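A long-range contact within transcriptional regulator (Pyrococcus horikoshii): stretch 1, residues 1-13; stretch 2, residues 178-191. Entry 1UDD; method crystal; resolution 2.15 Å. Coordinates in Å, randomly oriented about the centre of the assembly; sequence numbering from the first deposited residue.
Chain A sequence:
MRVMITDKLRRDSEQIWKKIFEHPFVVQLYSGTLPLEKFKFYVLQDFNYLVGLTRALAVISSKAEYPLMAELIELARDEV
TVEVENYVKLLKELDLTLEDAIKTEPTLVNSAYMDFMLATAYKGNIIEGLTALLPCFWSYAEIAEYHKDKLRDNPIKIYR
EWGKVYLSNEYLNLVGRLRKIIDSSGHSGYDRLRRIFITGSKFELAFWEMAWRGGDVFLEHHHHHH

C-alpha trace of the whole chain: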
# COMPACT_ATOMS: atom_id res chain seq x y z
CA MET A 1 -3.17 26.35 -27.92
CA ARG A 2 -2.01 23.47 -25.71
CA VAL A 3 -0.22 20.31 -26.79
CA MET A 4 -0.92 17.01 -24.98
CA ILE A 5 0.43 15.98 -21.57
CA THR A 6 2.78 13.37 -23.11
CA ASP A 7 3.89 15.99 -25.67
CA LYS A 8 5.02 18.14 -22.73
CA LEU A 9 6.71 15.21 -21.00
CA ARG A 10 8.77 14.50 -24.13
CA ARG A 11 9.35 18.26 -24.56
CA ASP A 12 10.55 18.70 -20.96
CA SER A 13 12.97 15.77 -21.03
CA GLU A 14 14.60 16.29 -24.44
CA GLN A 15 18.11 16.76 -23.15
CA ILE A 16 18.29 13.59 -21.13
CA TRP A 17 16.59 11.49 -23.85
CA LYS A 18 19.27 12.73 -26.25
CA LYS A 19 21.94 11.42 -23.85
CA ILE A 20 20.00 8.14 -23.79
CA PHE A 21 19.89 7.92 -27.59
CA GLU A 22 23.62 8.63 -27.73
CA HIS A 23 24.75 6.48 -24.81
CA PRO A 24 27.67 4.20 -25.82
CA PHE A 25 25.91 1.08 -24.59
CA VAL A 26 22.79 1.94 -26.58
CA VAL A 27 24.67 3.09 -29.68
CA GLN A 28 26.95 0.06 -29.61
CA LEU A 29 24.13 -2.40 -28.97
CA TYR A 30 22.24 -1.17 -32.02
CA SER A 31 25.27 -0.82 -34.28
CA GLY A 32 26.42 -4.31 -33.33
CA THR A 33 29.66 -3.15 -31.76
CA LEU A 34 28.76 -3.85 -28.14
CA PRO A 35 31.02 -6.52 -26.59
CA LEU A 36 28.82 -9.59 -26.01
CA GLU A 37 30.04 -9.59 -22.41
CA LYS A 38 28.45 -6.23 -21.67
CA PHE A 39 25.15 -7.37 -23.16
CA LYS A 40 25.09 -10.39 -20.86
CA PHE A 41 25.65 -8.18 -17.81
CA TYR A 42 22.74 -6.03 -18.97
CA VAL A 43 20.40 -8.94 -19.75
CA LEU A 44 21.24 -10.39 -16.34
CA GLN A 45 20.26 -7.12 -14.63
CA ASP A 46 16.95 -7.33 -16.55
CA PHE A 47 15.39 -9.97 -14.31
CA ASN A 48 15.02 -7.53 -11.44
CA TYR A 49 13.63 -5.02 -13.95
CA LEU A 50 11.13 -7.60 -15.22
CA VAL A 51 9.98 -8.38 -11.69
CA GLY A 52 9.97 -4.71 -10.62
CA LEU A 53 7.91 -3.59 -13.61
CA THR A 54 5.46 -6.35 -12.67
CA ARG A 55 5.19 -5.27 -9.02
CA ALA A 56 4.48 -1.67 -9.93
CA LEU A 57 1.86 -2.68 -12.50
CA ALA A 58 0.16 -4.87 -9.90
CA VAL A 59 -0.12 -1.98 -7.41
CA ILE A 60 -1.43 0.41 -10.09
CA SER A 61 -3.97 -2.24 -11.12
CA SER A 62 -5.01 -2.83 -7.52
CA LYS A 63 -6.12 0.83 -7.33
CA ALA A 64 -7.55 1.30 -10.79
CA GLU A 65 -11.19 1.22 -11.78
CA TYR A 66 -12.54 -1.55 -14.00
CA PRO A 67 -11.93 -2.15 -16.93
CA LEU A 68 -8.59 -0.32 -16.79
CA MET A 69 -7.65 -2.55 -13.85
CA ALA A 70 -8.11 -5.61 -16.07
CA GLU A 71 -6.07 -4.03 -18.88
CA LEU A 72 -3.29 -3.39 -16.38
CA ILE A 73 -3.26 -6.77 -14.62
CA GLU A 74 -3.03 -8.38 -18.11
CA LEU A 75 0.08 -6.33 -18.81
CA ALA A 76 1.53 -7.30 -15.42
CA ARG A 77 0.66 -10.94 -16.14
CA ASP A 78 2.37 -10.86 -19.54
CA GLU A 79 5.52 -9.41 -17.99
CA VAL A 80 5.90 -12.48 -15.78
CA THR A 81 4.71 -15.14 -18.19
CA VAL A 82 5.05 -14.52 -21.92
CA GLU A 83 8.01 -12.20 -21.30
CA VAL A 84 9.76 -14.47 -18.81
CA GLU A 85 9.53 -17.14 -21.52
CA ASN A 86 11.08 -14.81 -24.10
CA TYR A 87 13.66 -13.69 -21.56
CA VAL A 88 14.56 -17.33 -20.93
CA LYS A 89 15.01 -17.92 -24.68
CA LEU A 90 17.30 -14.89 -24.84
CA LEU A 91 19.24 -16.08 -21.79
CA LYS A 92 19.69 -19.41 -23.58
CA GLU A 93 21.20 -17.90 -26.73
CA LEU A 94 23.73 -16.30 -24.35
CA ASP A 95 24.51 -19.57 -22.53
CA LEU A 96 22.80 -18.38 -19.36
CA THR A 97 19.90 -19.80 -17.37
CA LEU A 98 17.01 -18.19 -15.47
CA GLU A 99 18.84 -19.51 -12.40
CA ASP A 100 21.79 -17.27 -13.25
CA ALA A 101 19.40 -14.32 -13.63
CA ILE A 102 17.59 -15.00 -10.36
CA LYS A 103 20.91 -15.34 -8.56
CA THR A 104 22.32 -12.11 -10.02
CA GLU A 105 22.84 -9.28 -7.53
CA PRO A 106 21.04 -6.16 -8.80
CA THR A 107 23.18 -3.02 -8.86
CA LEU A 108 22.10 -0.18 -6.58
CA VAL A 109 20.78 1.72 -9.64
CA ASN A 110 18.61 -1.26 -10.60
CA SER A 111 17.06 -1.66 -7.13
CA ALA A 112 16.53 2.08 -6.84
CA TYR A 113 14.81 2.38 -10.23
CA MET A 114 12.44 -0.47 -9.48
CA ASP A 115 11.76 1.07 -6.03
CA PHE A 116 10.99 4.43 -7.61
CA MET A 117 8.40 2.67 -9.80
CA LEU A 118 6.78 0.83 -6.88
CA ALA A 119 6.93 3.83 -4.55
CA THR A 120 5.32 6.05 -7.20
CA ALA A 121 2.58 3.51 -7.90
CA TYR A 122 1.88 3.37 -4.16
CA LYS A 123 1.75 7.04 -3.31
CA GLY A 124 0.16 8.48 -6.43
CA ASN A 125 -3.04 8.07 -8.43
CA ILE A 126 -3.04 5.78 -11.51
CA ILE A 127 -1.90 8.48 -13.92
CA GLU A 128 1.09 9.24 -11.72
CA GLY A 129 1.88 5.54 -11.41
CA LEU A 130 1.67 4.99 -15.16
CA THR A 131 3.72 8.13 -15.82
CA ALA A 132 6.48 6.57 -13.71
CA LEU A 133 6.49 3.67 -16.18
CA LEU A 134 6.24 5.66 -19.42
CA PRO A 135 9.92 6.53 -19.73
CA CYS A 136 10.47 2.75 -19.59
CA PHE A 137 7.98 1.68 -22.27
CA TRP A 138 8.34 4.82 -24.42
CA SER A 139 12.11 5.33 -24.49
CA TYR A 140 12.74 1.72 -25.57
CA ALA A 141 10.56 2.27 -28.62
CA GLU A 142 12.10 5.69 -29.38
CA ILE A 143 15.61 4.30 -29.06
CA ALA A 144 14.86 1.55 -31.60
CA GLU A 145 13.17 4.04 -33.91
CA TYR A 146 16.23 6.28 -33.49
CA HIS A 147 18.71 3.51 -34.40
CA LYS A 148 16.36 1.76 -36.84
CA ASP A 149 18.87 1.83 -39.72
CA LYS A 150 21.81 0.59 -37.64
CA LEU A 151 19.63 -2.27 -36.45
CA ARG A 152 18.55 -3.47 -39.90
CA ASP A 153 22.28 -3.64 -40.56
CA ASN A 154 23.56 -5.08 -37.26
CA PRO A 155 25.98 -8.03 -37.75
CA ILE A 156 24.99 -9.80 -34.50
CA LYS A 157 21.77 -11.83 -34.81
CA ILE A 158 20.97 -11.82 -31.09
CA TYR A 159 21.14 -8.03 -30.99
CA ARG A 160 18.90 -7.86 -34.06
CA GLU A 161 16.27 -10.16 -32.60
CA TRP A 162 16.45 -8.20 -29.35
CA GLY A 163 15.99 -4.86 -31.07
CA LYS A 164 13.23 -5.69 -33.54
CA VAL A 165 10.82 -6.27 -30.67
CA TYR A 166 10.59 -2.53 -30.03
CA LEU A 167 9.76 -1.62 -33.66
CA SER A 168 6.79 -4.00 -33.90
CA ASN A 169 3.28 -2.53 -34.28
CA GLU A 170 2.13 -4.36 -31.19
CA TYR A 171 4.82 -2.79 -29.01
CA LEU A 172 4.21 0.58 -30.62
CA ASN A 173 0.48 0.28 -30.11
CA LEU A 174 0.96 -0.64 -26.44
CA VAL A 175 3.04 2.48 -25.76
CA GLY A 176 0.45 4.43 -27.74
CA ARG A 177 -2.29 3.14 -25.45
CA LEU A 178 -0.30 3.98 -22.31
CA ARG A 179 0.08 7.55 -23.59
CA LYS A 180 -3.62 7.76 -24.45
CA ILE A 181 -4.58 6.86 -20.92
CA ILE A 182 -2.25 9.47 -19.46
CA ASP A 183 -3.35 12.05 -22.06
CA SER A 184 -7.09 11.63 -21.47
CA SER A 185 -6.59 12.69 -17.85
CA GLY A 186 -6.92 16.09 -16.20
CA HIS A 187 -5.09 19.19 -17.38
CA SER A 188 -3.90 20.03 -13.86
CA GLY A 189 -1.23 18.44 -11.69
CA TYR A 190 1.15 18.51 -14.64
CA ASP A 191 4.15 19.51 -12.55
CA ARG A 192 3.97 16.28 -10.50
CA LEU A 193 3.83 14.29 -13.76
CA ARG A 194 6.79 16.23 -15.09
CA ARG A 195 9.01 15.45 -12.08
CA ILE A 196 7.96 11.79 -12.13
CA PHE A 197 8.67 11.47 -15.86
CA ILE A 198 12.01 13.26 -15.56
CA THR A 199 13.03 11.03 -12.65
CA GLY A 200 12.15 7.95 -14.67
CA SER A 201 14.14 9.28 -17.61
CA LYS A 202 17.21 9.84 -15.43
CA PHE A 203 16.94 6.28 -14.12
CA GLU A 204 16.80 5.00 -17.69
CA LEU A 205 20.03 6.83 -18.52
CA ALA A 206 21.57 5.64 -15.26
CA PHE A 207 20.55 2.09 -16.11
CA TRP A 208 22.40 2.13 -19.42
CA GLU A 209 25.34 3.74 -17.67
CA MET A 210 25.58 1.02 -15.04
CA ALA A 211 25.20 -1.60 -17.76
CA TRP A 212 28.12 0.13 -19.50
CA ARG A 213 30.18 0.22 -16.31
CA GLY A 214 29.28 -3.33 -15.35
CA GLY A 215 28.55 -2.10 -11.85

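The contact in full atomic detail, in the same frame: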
# COMPACT_ATOMS: atom_id res chain seq x y z
N MET A 1 -1.83 26.96 -27.74
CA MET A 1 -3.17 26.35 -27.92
C MET A 1 -3.15 24.95 -27.32
O MET A 1 -3.97 24.10 -27.66
CB MET A 1 -3.55 26.31 -29.40
CG MET A 1 -2.39 25.96 -30.33
SD MET A 1 -2.82 24.67 -31.54
CE MET A 1 -3.89 25.61 -32.69
N ARG A 2 -2.19 24.74 -26.44
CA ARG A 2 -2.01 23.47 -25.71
C ARG A 2 -1.75 22.17 -26.47
O ARG A 2 -2.58 21.70 -27.24
CB ARG A 2 -3.21 23.24 -24.77
CG ARG A 2 -3.32 24.26 -23.64
CD ARG A 2 -3.70 23.58 -22.33
NE ARG A 2 -5.01 22.94 -22.39
CZ ARG A 2 -6.14 23.46 -21.90
NH1 ARG A 2 -6.13 24.64 -21.30
NH2 ARG A 2 -7.28 22.78 -22.00
N VAL A 3 -0.59 21.59 -26.21
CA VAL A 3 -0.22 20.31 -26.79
C VAL A 3 -0.66 19.30 -25.73
O VAL A 3 -1.16 19.70 -24.68
CB VAL A 3 1.29 20.22 -27.03
CG1 VAL A 3 1.70 21.25 -28.09
CG2 VAL A 3 2.05 20.44 -25.72
N MET A 4 -0.50 18.00 -25.97
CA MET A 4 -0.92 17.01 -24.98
C MET A 4 0.06 16.87 -23.81
O MET A 4 1.20 17.34 -23.86
CB MET A 4 -1.06 15.63 -25.64
CG MET A 4 -2.13 15.50 -26.69
SD MET A 4 -2.15 13.77 -27.29
CE MET A 4 -3.41 13.82 -28.55
N ILE A 5 -0.40 16.22 -22.75
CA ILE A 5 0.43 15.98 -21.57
C ILE A 5 1.71 15.22 -21.97
O ILE A 5 2.81 15.65 -21.60
CB ILE A 5 -0.34 15.16 -20.53
CG1 ILE A 5 -1.56 15.98 -20.06
CG2 ILE A 5 0.57 14.76 -19.38
CD1 ILE A 5 -2.39 15.27 -19.00
N THR A 6 1.59 14.12 -22.71
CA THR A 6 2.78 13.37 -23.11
C THR A 6 3.67 14.17 -24.06
O THR A 6 4.87 13.91 -24.15
CB THR A 6 2.43 11.97 -23.73
OG1 THR A 6 1.58 12.13 -24.89
CG2 THR A 6 1.71 11.09 -22.69
N ASP A 7 3.10 15.13 -24.79
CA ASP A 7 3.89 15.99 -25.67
C ASP A 7 4.82 16.79 -24.75
O ASP A 7 6.02 16.88 -24.98
CB ASP A 7 2.99 16.96 -26.45
CG ASP A 7 2.18 16.27 -27.55
OD1 ASP A 7 2.63 15.25 -28.11
OD2 ASP A 7 1.09 16.77 -27.87
N LYS A 8 4.25 17.36 -23.70
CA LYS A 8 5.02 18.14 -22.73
C LYS A 8 6.08 17.32 -22.02
O LYS A 8 7.17 17.81 -21.77
CB LYS A 8 4.07 18.74 -21.69
CG LYS A 8 3.14 19.78 -22.28
CD LYS A 8 1.88 19.94 -21.44
CE LYS A 8 2.06 20.84 -20.25
NZ LYS A 8 0.75 20.94 -19.49
N LEU A 9 5.75 16.07 -21.69
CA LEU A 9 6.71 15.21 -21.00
C LEU A 9 7.92 14.96 -21.88
O LEU A 9 9.07 14.97 -21.40
CB LEU A 9 6.04 13.87 -20.60
CG LEU A 9 4.81 13.98 -19.68
CD1 LEU A 9 4.28 12.59 -19.35
CD2 LEU A 9 5.18 14.71 -18.40
N ARG A 10 7.68 14.72 -23.17
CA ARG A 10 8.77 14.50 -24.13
C ARG A 10 9.52 15.85 -24.25
O ARG A 10 10.75 15.91 -24.17
CB ARG A 10 8.18 14.09 -25.49
CG ARG A 10 9.21 13.80 -26.60
CD ARG A 10 9.96 12.48 -26.38
NE ARG A 10 10.66 12.08 -27.59
CZ ARG A 10 11.93 12.38 -27.86
NH1 ARG A 10 12.66 13.05 -26.99
NH2 ARG A 10 12.44 12.05 -29.04
N ARG A 11 8.76 16.92 -24.45
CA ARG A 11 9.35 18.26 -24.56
C ARG A 11 10.29 18.55 -23.38
O ARG A 11 11.47 18.85 -23.57
CB ARG A 11 8.25 19.32 -24.59
CG ARG A 11 8.76 20.75 -24.80
CD ARG A 11 8.27 21.66 -23.69
NE ARG A 11 6.89 22.08 -23.83
CZ ARG A 11 6.05 22.23 -22.80
NH1 ARG A 11 6.44 21.99 -21.57
NH2 ARG A 11 4.81 22.64 -23.01
N ASP A 12 9.78 18.41 -22.17
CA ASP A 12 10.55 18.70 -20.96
C ASP A 12 11.70 17.78 -20.61
O ASP A 12 12.43 18.05 -19.66
CB ASP A 12 9.62 18.78 -19.75
CG ASP A 12 8.57 19.84 -19.91
OD1 ASP A 12 8.79 20.78 -20.69
OD2 ASP A 12 7.52 19.76 -19.25
N SER A 13 11.88 16.68 -21.34
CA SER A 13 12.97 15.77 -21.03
C SER A 13 13.89 15.53 -22.21
O SER A 13 14.67 14.57 -22.20
CB SER A 13 12.42 14.42 -20.55
OG SER A 13 11.56 13.86 -21.52
N LEU A 178 -0.70 3.47 -23.62
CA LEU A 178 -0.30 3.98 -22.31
C LEU A 178 -0.35 5.51 -22.35
O LEU A 178 -0.80 6.15 -21.40
CB LEU A 178 1.09 3.49 -21.92
CG LEU A 178 1.17 1.99 -21.58
CD1 LEU A 178 2.58 1.60 -21.19
CD2 LEU A 178 0.22 1.67 -20.43
N ARG A 179 0.09 6.10 -23.46
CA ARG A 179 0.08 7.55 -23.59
C ARG A 179 -1.34 8.09 -23.69
O ARG A 179 -1.62 9.19 -23.20
CB ARG A 179 0.91 7.99 -24.81
CG ARG A 179 2.41 7.84 -24.58
CD ARG A 179 3.27 8.78 -25.43
NE ARG A 179 3.68 8.18 -26.70
CZ ARG A 179 2.84 7.93 -27.69
NH1 ARG A 179 1.56 8.24 -27.53
NH2 ARG A 179 3.25 7.35 -28.81
N LYS A 180 -2.24 7.32 -24.31
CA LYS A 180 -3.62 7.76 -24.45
C LYS A 180 -4.28 7.84 -23.08
O LYS A 180 -5.01 8.78 -22.78
CB LYS A 180 -4.41 6.80 -25.35
CG LYS A 180 -5.90 7.10 -25.37
CD LYS A 180 -6.63 6.18 -26.35
CE LYS A 180 -8.10 6.53 -26.48
NZ LYS A 180 -8.74 5.77 -27.59
N ILE A 181 -4.01 6.84 -22.25
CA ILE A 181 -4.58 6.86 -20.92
C ILE A 181 -4.08 8.08 -20.16
O ILE A 181 -4.87 8.84 -19.60
CB ILE A 181 -4.23 5.58 -20.17
CG1 ILE A 181 -4.98 4.40 -20.82
CG2 ILE A 181 -4.61 5.74 -18.69
CD1 ILE A 181 -4.55 3.03 -20.32
N ILE A 182 -2.77 8.31 -20.16
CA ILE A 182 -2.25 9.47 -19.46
C ILE A 182 -2.79 10.77 -20.08
O ILE A 182 -3.18 11.70 -19.37
CB ILE A 182 -0.69 9.48 -19.50
CG1 ILE A 182 -0.16 8.33 -18.63
CG2 ILE A 182 -0.15 10.83 -19.03
CD1 ILE A 182 1.31 8.05 -18.83
N ASP A 183 -2.87 10.83 -21.41
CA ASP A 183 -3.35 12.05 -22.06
C ASP A 183 -4.83 12.37 -21.94
O ASP A 183 -5.21 13.52 -22.12
CB ASP A 183 -2.95 12.06 -23.55
CG ASP A 183 -1.47 12.32 -23.74
OD1 ASP A 183 -0.94 13.20 -23.04
OD2 ASP A 183 -0.84 11.66 -24.60
N SER A 184 -5.65 11.38 -21.61
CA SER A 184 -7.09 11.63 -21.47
C SER A 184 -7.43 12.06 -20.05
O SER A 184 -8.59 12.19 -19.70
CB SER A 184 -7.88 10.37 -21.83
OG SER A 184 -7.69 9.34 -20.86
N SER A 185 -6.40 12.28 -19.24
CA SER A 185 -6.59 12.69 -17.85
C SER A 185 -6.68 14.21 -17.72
O SER A 185 -6.62 14.94 -18.71
CB SER A 185 -5.43 12.20 -16.99
OG SER A 185 -4.23 12.84 -17.37
N GLY A 186 -6.81 14.66 -16.48
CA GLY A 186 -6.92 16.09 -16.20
C GLY A 186 -5.76 16.95 -16.67
O GLY A 186 -4.62 16.50 -16.78
N HIS A 187 -6.07 18.22 -16.93
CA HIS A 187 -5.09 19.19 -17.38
C HIS A 187 -4.19 19.67 -16.24
O HIS A 187 -3.07 20.11 -16.47
CB HIS A 187 -5.83 20.37 -18.01
CG HIS A 187 -4.95 21.53 -18.35
ND1 HIS A 187 -3.76 21.39 -19.03
CD2 HIS A 187 -5.11 22.86 -18.14
CE1 HIS A 187 -3.22 22.59 -19.22
NE2 HIS A 187 -4.02 23.49 -18.69
N SER A 188 -4.68 19.58 -15.01
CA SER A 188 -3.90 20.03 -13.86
C SER A 188 -2.95 18.97 -13.30
O SER A 188 -2.93 17.83 -13.77
CB SER A 188 -4.83 20.51 -12.74
OG SER A 188 -5.50 19.41 -12.14
N GLY A 189 -2.17 19.36 -12.30
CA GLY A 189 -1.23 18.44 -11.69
C GLY A 189 -0.11 18.06 -12.64
O GLY A 189 0.57 17.07 -12.42
N TYR A 190 0.09 18.84 -13.69
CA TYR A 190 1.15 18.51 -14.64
C TYR A 190 2.54 18.47 -14.02
O TYR A 190 3.33 17.56 -14.31
CB TYR A 190 1.17 19.50 -15.82
CG TYR A 190 2.32 19.18 -16.75
CD1 TYR A 190 2.32 18.00 -17.49
CD2 TYR A 190 3.45 20.00 -16.79
CE1 TYR A 190 3.43 17.63 -18.25
CE2 TYR A 190 4.56 19.64 -17.54
CZ TYR A 190 4.54 18.45 -18.27
OH TYR A 190 5.64 18.10 -19.02
N ASP A 191 2.84 19.45 -13.18
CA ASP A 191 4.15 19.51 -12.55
C ASP A 191 4.58 18.22 -11.84
O ASP A 191 5.74 17.84 -11.90
CB ASP A 191 4.23 20.72 -11.62
CG ASP A 191 4.11 22.03 -12.38
OD1 ASP A 191 4.85 22.22 -13.38
OD2 ASP A 191 3.27 22.87 -11.99
O HOH W 1 -3.40 15.65 -22.61

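The N-terminal segment packs against a stretch more than 170 residues later in the chain, and together the two bury 721 Å² of surface. The first contact comes from R2. Its CA-to-CB bond points toward the other stretch, and its guanidinium lies flat on the imidazole of H187, the group centres 3.9 Å apart. Two flat groups can stack face to face here, each covering part of the other while both residues stay exposed overall.

M4 stands just before the helix that begins at I5, and M4 N donates to D7 OD2 at 2.8 Å, a bond that ties the approach to the first turn. The first turn of a helix leaves backbone NH groups without partners in the helix, and here they find partners outside it. I5 N gives its hydrogen to the oxygen of water 1 at 3.1 Å; that water oxygen in turn donates to D183 O at 2.8 Å and so bridges the stretches. The CA-to-CB bond of I5 points toward the other stretch, and its side chain fills the space between I182 and Y190. I5 CG2 lies 4.0 Å from I182 CG2 and 4.1 Å from Y190 CD1, whereas I5 CD1 reaches 3.4 Å from G186 O.

T6 N donates to D183 OD1 at 2.7 Å with nearly straight geometry. T6 adds a second bond from its side chain: in the p rotamer, T6 OG1 donates to D183 OD2 at a very short 2.5 Å. D183, in the last turn of its own helix, thus uses both carboxylate oxygens on one residue. Aspartate suits this site because its two acceptors can meet a backbone NH and a hydroxyl together. The methyl of T6 also joins the apolar patch, with T6 CG2 4.1 Å from I182 CG2.

Further along the helix, K8 lays its chain over a face of the Y190 ring. K8 CE sits 3.7 Å from the centroid of the Y190 ring, almost on the normal, and K8 NZ lies 4.0 Å from that centroid in a cation-pi contact. Lysine serves both purposes, its CE methylene packing on the ring while its charge meets the pi electrons. L9 is buried; although its CA-to-CB bond points sideways, its end comes nearer, and L9 CD2 approaches Y190 CE1 to 3.4 Å.

D12 completes the contact: D12 OD2 accepts a 2.5 Å hydrogen bond from Y190 OH, near the plane of the ring. The other oxygen, D12 OD1, receives R11 NH1 at 2.8 Å in a salt bridge. Tyrosine therefore offers a broad apolar ring to I5, K8 and L9 and a hydroxyl to D12.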